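Local coordinates for Baccell_00875 (PDB 5NO8), which is a polysaccharide lyase that probably cleaves at glucuronic acid to remove the L-rhamnose caps from complex arabinogalactan proteins, at residues Tyr490-Pro495 against Val545-Gln550; Ala620-Tyr625 against Gln635-Asn640. All coordinates share one frame; numbering follows the deposited sequence.

Interaction 1: residues Tyr490-Pro495 against Val545-Gln550; sequences YAIGIP and VAPAIQ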
loop_
_atom_site.group_PDB
_atom_site.type_symbol
_atom_site.label_atom_id
_atom_site.label_comp_id
_atom_site.label_asym_id
_atom_site.label_seq_id
_atom_site.Cartn_x
_atom_site.Cartn_y
_atom_site.Cartn_z
ATOM N N TYR A 490 18.751 3.727 7.144
ATOM C CA TYR A 490 17.631 4.412 6.499
ATOM C C TYR A 490 16.411 4.363 7.417
ATOM O O TYR A 490 15.372 3.751 7.101
ATOM C CB TYR A 490 17.316 3.779 5.154
ATOM C CG TYR A 490 18.314 4.092 4.066
ATOM C CD1 TYR A 490 19.638 3.643 4.131
ATOM C CD2 TYR A 490 17.931 4.834 2.964
ATOM C CE1 TYR A 490 20.545 3.956 3.115
ATOM C CE2 TYR A 490 18.825 5.145 1.942
ATOM C CZ TYR A 490 20.138 4.703 2.022
ATOM O OH TYR A 490 21.004 5.027 0.981
ATOM N N ALA A 491 16.515 5.051 8.535
ATOM C CA ALA A 491 15.488 4.963 9.574
ATOM C C ALA A 491 14.287 5.797 9.147
ATOM O O ALA A 491 14.439 6.778 8.427
ATOM C CB ALA A 491 16.037 5.481 10.895
ATOM N N ILE A 492 13.110 5.413 9.643
ATOM C CA ILE A 492 11.879 6.112 9.351
ATOM C C ILE A 492 11.704 7.302 10.310
ATOM O O ILE A 492 11.794 7.151 11.540
ATOM C CB ILE A 492 10.669 5.178 9.498
ATOM C CG1 ILE A 492 10.767 4.015 8.495
ATOM C CG2 ILE A 492 9.374 5.972 9.287
ATOM C CD1 ILE A 492 9.963 2.809 8.909
ATOM N N GLY A 493 11.429 8.464 9.737
ATOM C CA GLY A 493 11.089 9.642 10.516
ATOM C C GLY A 493 12.259 10.117 11.358
ATOM O O GLY A 493 12.105 10.408 12.545
ATOM N N ILE A 494 13.443 10.176 10.751
ATOM C CA ILE A 494 14.596 10.763 11.436
ATOM C C ILE A 494 14.181 12.222 11.685
ATOM O O ILE A 494 13.851 12.917 10.733
ATOM C CB ILE A 494 15.859 10.692 10.565
ATOM C CG1 ILE A 494 16.254 9.222 10.339
ATOM C CG2 ILE A 494 16.997 11.470 11.229
ATOM C CD1 ILE A 494 17.203 9.011 9.176
ATOM N N PRO A 495 14.124 12.661 12.958
ATOM C CA PRO A 495 13.547 13.981 13.248
ATOM C C PRO A 495 14.509 15.174 13.015
ATOM O O PRO A 495 14.917 15.850 13.969
ATOM C CB PRO A 495 13.129 13.847 14.718
ATOM C CG PRO A 495 14.123 12.898 15.287
ATOM C CD PRO A 495 14.424 11.914 14.198
ATOM N N VAL A 545 12.868 3.599 0.795
ATOM C CA VAL A 545 12.983 4.690 -0.165
ATOM C C VAL A 545 12.378 5.987 0.399
ATOM O O VAL A 545 13.000 7.053 0.335
ATOM C CB VAL A 545 12.306 4.338 -1.513
ATOM C CG1 VAL A 545 12.334 5.519 -2.484
ATOM C CG2 VAL A 545 12.985 3.121 -2.144
ATOM N N ALA A 546 11.172 5.896 0.954
ATOM C CA ALA A 546 10.499 7.126 1.402
ATOM C C ALA A 546 11.286 7.828 2.514
ATOM O O ALA A 546 11.477 9.031 2.439
ATOM C CB ALA A 546 9.058 6.874 1.826
ATOM N N PRO A 547 11.745 7.077 3.531
ATOM C CA PRO A 547 12.559 7.738 4.574
ATOM C C PRO A 547 13.854 8.399 4.087
ATOM O O PRO A 547 14.244 9.429 4.649
ATOM C CB PRO A 547 12.907 6.592 5.500
ATOM C CG PRO A 547 11.738 5.688 5.398
ATOM C CD PRO A 547 11.387 5.712 3.938
ATOM N N ALA A 548 14.504 7.818 3.073
ATOM C CA ALA A 548 15.690 8.446 2.465
ATOM C C ALA A 548 15.354 9.846 2.016
ATOM O O ALA A 548 16.062 10.804 2.325
ATOM C CB ALA A 548 16.199 7.636 1.265
ATOM N N ILE A 549 14.240 9.976 1.313
ATOM C CA ILE A 549 13.866 11.240 0.706
ATOM C C ILE A 549 13.316 12.203 1.768
ATOM O O ILE A 549 13.551 13.428 1.680
ATOM C CB ILE A 549 12.831 11.030 -0.414
ATOM C CG1 ILE A 549 13.377 10.064 -1.473
ATOM C CG2 ILE A 549 12.421 12.334 -1.055
ATOM C CD1 ILE A 549 12.375 9.721 -2.547
ATOM N N GLN A 550 12.594 11.650 2.745
ATOM C CA GLN A 550 12.060 12.386 3.906
ATOM C C GLN A 550 13.227 13.057 4.643
ATOM O O GLN A 550 13.197 14.252 4.951
ATOM C CB GLN A 550 11.326 11.403 4.839
ATOM C CG GLN A 550 10.691 11.972 6.101
ATOM C CD GLN A 550 10.219 10.886 7.071
ATOM O OE1 GLN A 550 10.742 9.752 7.094
ATOM N NE2 GLN A 550 9.230 11.230 7.891
HETATM O O HOH W 1 13.825 9.383 7.666
#

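Interaction 2: residues Ala620-Tyr625 against Gln635-Asn640; sequences AVYYYY and QKRAEN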
loop_
_atom_site.group_PDB
_atom_site.type_symbol
_atom_site.label_atom_id
_atom_site.label_comp_id
_atom_site.label_asym_id
_atom_site.label_seq_id
_atom_site.Cartn_x
_atom_site.Cartn_y
_atom_site.Cartn_z
ATOM N N ALA A 620 4.351 12.573 3.764
ATOM C CA ALA A 620 5.344 13.453 4.386
ATOM C C ALA A 620 6.364 13.951 3.370
ATOM O O ALA A 620 6.662 15.148 3.312
ATOM C CB ALA A 620 6.030 12.769 5.530
ATOM N N VAL A 621 6.865 13.038 2.534
ATOM C CA VAL A 621 7.790 13.388 1.483
ATOM C C VAL A 621 7.224 14.428 0.540
ATOM O O VAL A 621 7.927 15.386 0.176
ATOM C CB VAL A 621 8.231 12.145 0.670
ATOM C CG1 VAL A 621 8.966 12.554 -0.616
ATOM C CG2 VAL A 621 9.080 11.228 1.530
ATOM N N TYR A 622 5.973 14.236 0.097
ATOM C CA TYR A 622 5.336 15.166 -0.814
ATOM C C TYR A 622 5.170 16.540 -0.170
ATOM O O TYR A 622 5.362 17.551 -0.840
ATOM C CB TYR A 622 3.962 14.666 -1.263
ATOM C CG TYR A 622 3.948 13.456 -2.157
ATOM C CD1 TYR A 622 5.121 12.973 -2.771
ATOM C CD2 TYR A 622 2.754 12.783 -2.412
ATOM C CE1 TYR A 622 5.081 11.879 -3.616
ATOM C CE2 TYR A 622 2.725 11.682 -3.251
ATOM C CZ TYR A 622 3.884 11.254 -3.860
ATOM O OH TYR A 622 3.866 10.137 -4.671
ATOM N N TYR A 623 4.824 16.547 1.116
ATOM C CA TYR A 623 4.736 17.784 1.925
ATOM C C TYR A 623 6.087 18.525 1.961
ATOM O O TYR A 623 6.162 19.733 1.650
ATOM C CB TYR A 623 4.224 17.439 3.325
ATOM C CG TYR A 623 4.510 18.448 4.407
ATOM C CD1 TYR A 623 3.695 19.571 4.577
ATOM C CD2 TYR A 623 5.563 18.256 5.289
ATOM C CE1 TYR A 623 3.958 20.496 5.589
ATOM C CE2 TYR A 623 5.836 19.157 6.290
ATOM C CZ TYR A 623 5.045 20.275 6.426
ATOM O OH TYR A 623 5.350 21.151 7.436
ATOM N N TYR A 624 7.147 17.800 2.281
ATOM C CA TYR A 624 8.481 18.424 2.312
ATOM C C TYR A 624 8.928 18.857 0.921
ATOM O O TYR A 624 9.546 19.915 0.770
ATOM C CB TYR A 624 9.531 17.506 2.921
ATOM C CG TYR A 624 9.401 17.236 4.396
ATOM C CD1 TYR A 624 9.418 18.273 5.320
ATOM C CD2 TYR A 624 9.297 15.940 4.880
ATOM C CE1 TYR A 624 9.311 18.035 6.668
ATOM C CE2 TYR A 624 9.201 15.690 6.227
ATOM C CZ TYR A 624 9.197 16.756 7.121
ATOM O OH TYR A 624 9.103 16.514 8.448
ATOM N N TYR A 625 8.641 18.049 -0.099
ATOM C CA TYR A 625 9.029 18.379 -1.457
ATOM C C TYR A 625 8.351 19.693 -1.912
ATOM O O TYR A 625 8.980 20.508 -2.597
ATOM C CB TYR A 625 8.701 17.222 -2.399
ATOM C CG TYR A 625 9.078 17.479 -3.819
ATOM C CD1 TYR A 625 10.375 17.265 -4.260
ATOM C CD2 TYR A 625 8.153 17.969 -4.721
ATOM C CE1 TYR A 625 10.730 17.514 -5.580
ATOM C CE2 TYR A 625 8.498 18.232 -6.041
ATOM C CZ TYR A 625 9.789 17.991 -6.468
ATOM O OH TYR A 625 10.129 18.255 -7.780
ATOM N N GLN A 635 1.710 19.418 -2.371
ATOM C CA GLN A 635 0.967 19.562 -1.142
ATOM C C GLN A 635 -0.444 18.958 -1.261
ATOM O O GLN A 635 -0.912 18.328 -0.309
ATOM C CB GLN A 635 0.910 21.031 -0.671
ATOM C CG GLN A 635 0.085 21.297 0.588
ATOM C CD GLN A 635 0.526 20.515 1.801
ATOM O OE1 GLN A 635 1.684 20.099 1.914
ATOM N NE2 GLN A 635 -0.397 20.298 2.726
ATOM N N LYS A 636 -1.102 19.148 -2.397
ATOM C CA LYS A 636 -2.426 18.549 -2.613
ATOM C C LYS A 636 -2.313 17.023 -2.626
ATOM O O LYS A 636 -3.173 16.317 -2.087
ATOM C CB LYS A 636 -3.050 19.040 -3.907
ATOM C CG LYS A 636 -3.301 20.534 -3.929
ATOM C CD LYS A 636 -4.280 20.954 -2.862
ATOM C CE LYS A 636 -4.873 22.304 -3.218
ATOM N NZ LYS A 636 -5.716 22.797 -2.093
ATOM N N ARG A 637 -1.244 16.520 -3.229
ATOM C CA ARG A 637 -0.981 15.080 -3.204
ATOM C C ARG A 637 -0.699 14.538 -1.818
ATOM O O ARG A 637 -1.245 13.503 -1.415
ATOM C CB ARG A 637 0.098 14.723 -4.206
ATOM C CG ARG A 637 -0.398 14.940 -5.623
ATOM C CD ARG A 637 0.727 14.798 -6.623
ATOM N NE ARG A 637 1.219 13.423 -6.661
ATOM C CZ ARG A 637 2.196 12.999 -7.454
ATOM N NH1 ARG A 637 2.823 13.844 -8.286
ATOM N NH2 ARG A 637 2.559 11.730 -7.398
ATOM N N ALA A 638 0.089 15.266 -1.031
ATOM C CA ALA A 638 0.327 14.910 0.349
ATOM C C ALA A 638 -0.968 14.799 1.122
ATOM O O ALA A 638 -1.142 13.891 1.937
ATOM C CB ALA A 638 1.233 15.951 1.020
ATOM N N GLU A 639 -1.860 15.758 0.899
ATOM C CA GLU A 639 -3.164 15.773 1.583
ATOM C C GLU A 639 -4.021 14.545 1.244
ATOM O O GLU A 639 -4.693 13.972 2.117
ATOM C CB GLU A 639 -3.916 17.064 1.234
ATOM C CG GLU A 639 -3.345 18.278 1.964
ATOM C CD GLU A 639 -3.752 19.629 1.386
ATOM O OE1 GLU A 639 -4.602 19.659 0.464
ATOM O OE2 GLU A 639 -3.184 20.680 1.834
ATOM N N ASN A 640 -3.992 14.184 -0.025
ATOM C CA ASN A 640 -4.685 13.001 -0.524
ATOM C C ASN A 640 -4.150 11.723 0.127
ATOM O O ASN A 640 -4.942 10.870 0.584
ATOM C CB ASN A 640 -4.557 12.934 -2.040
ATOM C CG ASN A 640 -5.265 11.737 -2.620
ATOM O OD1 ASN A 640 -6.425 11.503 -2.317
ATOM N ND2 ASN A 640 -4.552 10.952 -3.420
HETATM O O HOH W 2 1.466 9.151 -5.459
HETATM O O HOH W 3 3.955 21.534 1.950
#

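Interaction 1: residues Tyr490-Pro495 against Val545-Gln550
In the helical domain of this lyase, the buried loop 490-495, which leads into helix 496-505, is pinned against helix 542-559 at the point where Pro547 kinks it. With no N-H on Pro547, the helix lacks the backbone bond to the turn before, and the proline ring turns toward the loop. CB of Pro547 sits 3.3 Å from Ala491 O, and its CG lies 3.7 Å from CG1 of Ile492, the two side chains running side by side in the same direction. One residue on, the methyl CB of Ala548 meets the edge of the Tyr490 ring, 3.7 Å from CE2 and close to the ring plane. The polar grip comes from Gln550. Its extended chain, CG anti to the backbone N, carries OE1 to within 3.0 Å of Gly493 N; the N-H...O angle of 142° is bent, and the donor stands above the carbonyl plane. Gly493 has a positive phi of 66°, which turns the loop here. Water 1 sits in the seam within bonding distance of Ala491 O and Pro547 O and accepts from Ile494 N, so it links loop and helix backbones. Outside the pair, Asn529 holds Tyr490 OH, while Gln550 NE2 bonds Tyr686 OH and a glycerol probably carried over from crystallisation. Helices 448-465 and 615-629 pack round the loop, and helix 562-576 lies against Ala548.

Interaction 2: residues Ala620-Tyr625 against Gln635-Asn640
Tyr622 and Tyr623 engage different parts of the facing helix and between them straddle Ala638. Their helix, 615-629, runs antiparallel to helix 632-644 as a helical hairpin, the short segments crossing at -161° with axes only 7.7 Å apart. Such close approach is possible because small Ala638 faces the partner: its CB lies 3.8 Å from Tyr622 CB and 3.6 Å from the backbone N of Tyr623. The Tyr622 ring, with CG anti to its carbonyl carbon, reaches across toward Arg637 and crosses that side chain obliquely, ring and guanidinium planes 58° apart. CD2 of Tyr622 rests 3.7 Å from Arg637 CB, and the bend of the arginine at chi3 brings NH2 round near the phenol end. Water 2 lies in the plane of both flat groups, 2.7 Å from Tyr622 OH and bonded weakly to Arg637 NH2. The guanidinium itself is held by salt bridges to Glu589 and Glu576, which probably keep its charge balanced. Tyr623 swings the other way, CG anti to its backbone N, and lies alongside Gln635, whose OE1 comes to the ring edge, 3.4 Å from CD1. Water 3 ties this end, donating to Tyr623 O and to Gln635 OE1. The amide is further fixed by NE2 of Gln635, which bonds Glu639 OE2 at 3.0 Å and Val690 O. Around the hairpin, Tyr634 meets the Tyr622 ring edge-to-face, helix 562-576 packs beside Tyr622, and helix 682-692 covers Tyr623.

Overall arrangement
Past the N-terminal strand-rich part of the chain, interaction 1 comes first: it joins the loop after helix 469-485 to helix 542-559, closing a mainly helical excursion of 49 residues. Interaction 2 follows in series, neither nested nor crossed, and closes a much shorter excursion, nine residues between its segments, which holds the tight turn from helix 615-629 into helix 632-644. Their centres are 15 Å apart, yet they touch where helix 542-559 meets helix 615-629: Val621 packs on Ile549, its CG1 3.5 Å from Ile549 CG2, and Tyr624 lies against Gln550. Helix 542-559 thus packs on both loop 490-495 and helix 615-629, and the latter carries the connection on to helix 632-644.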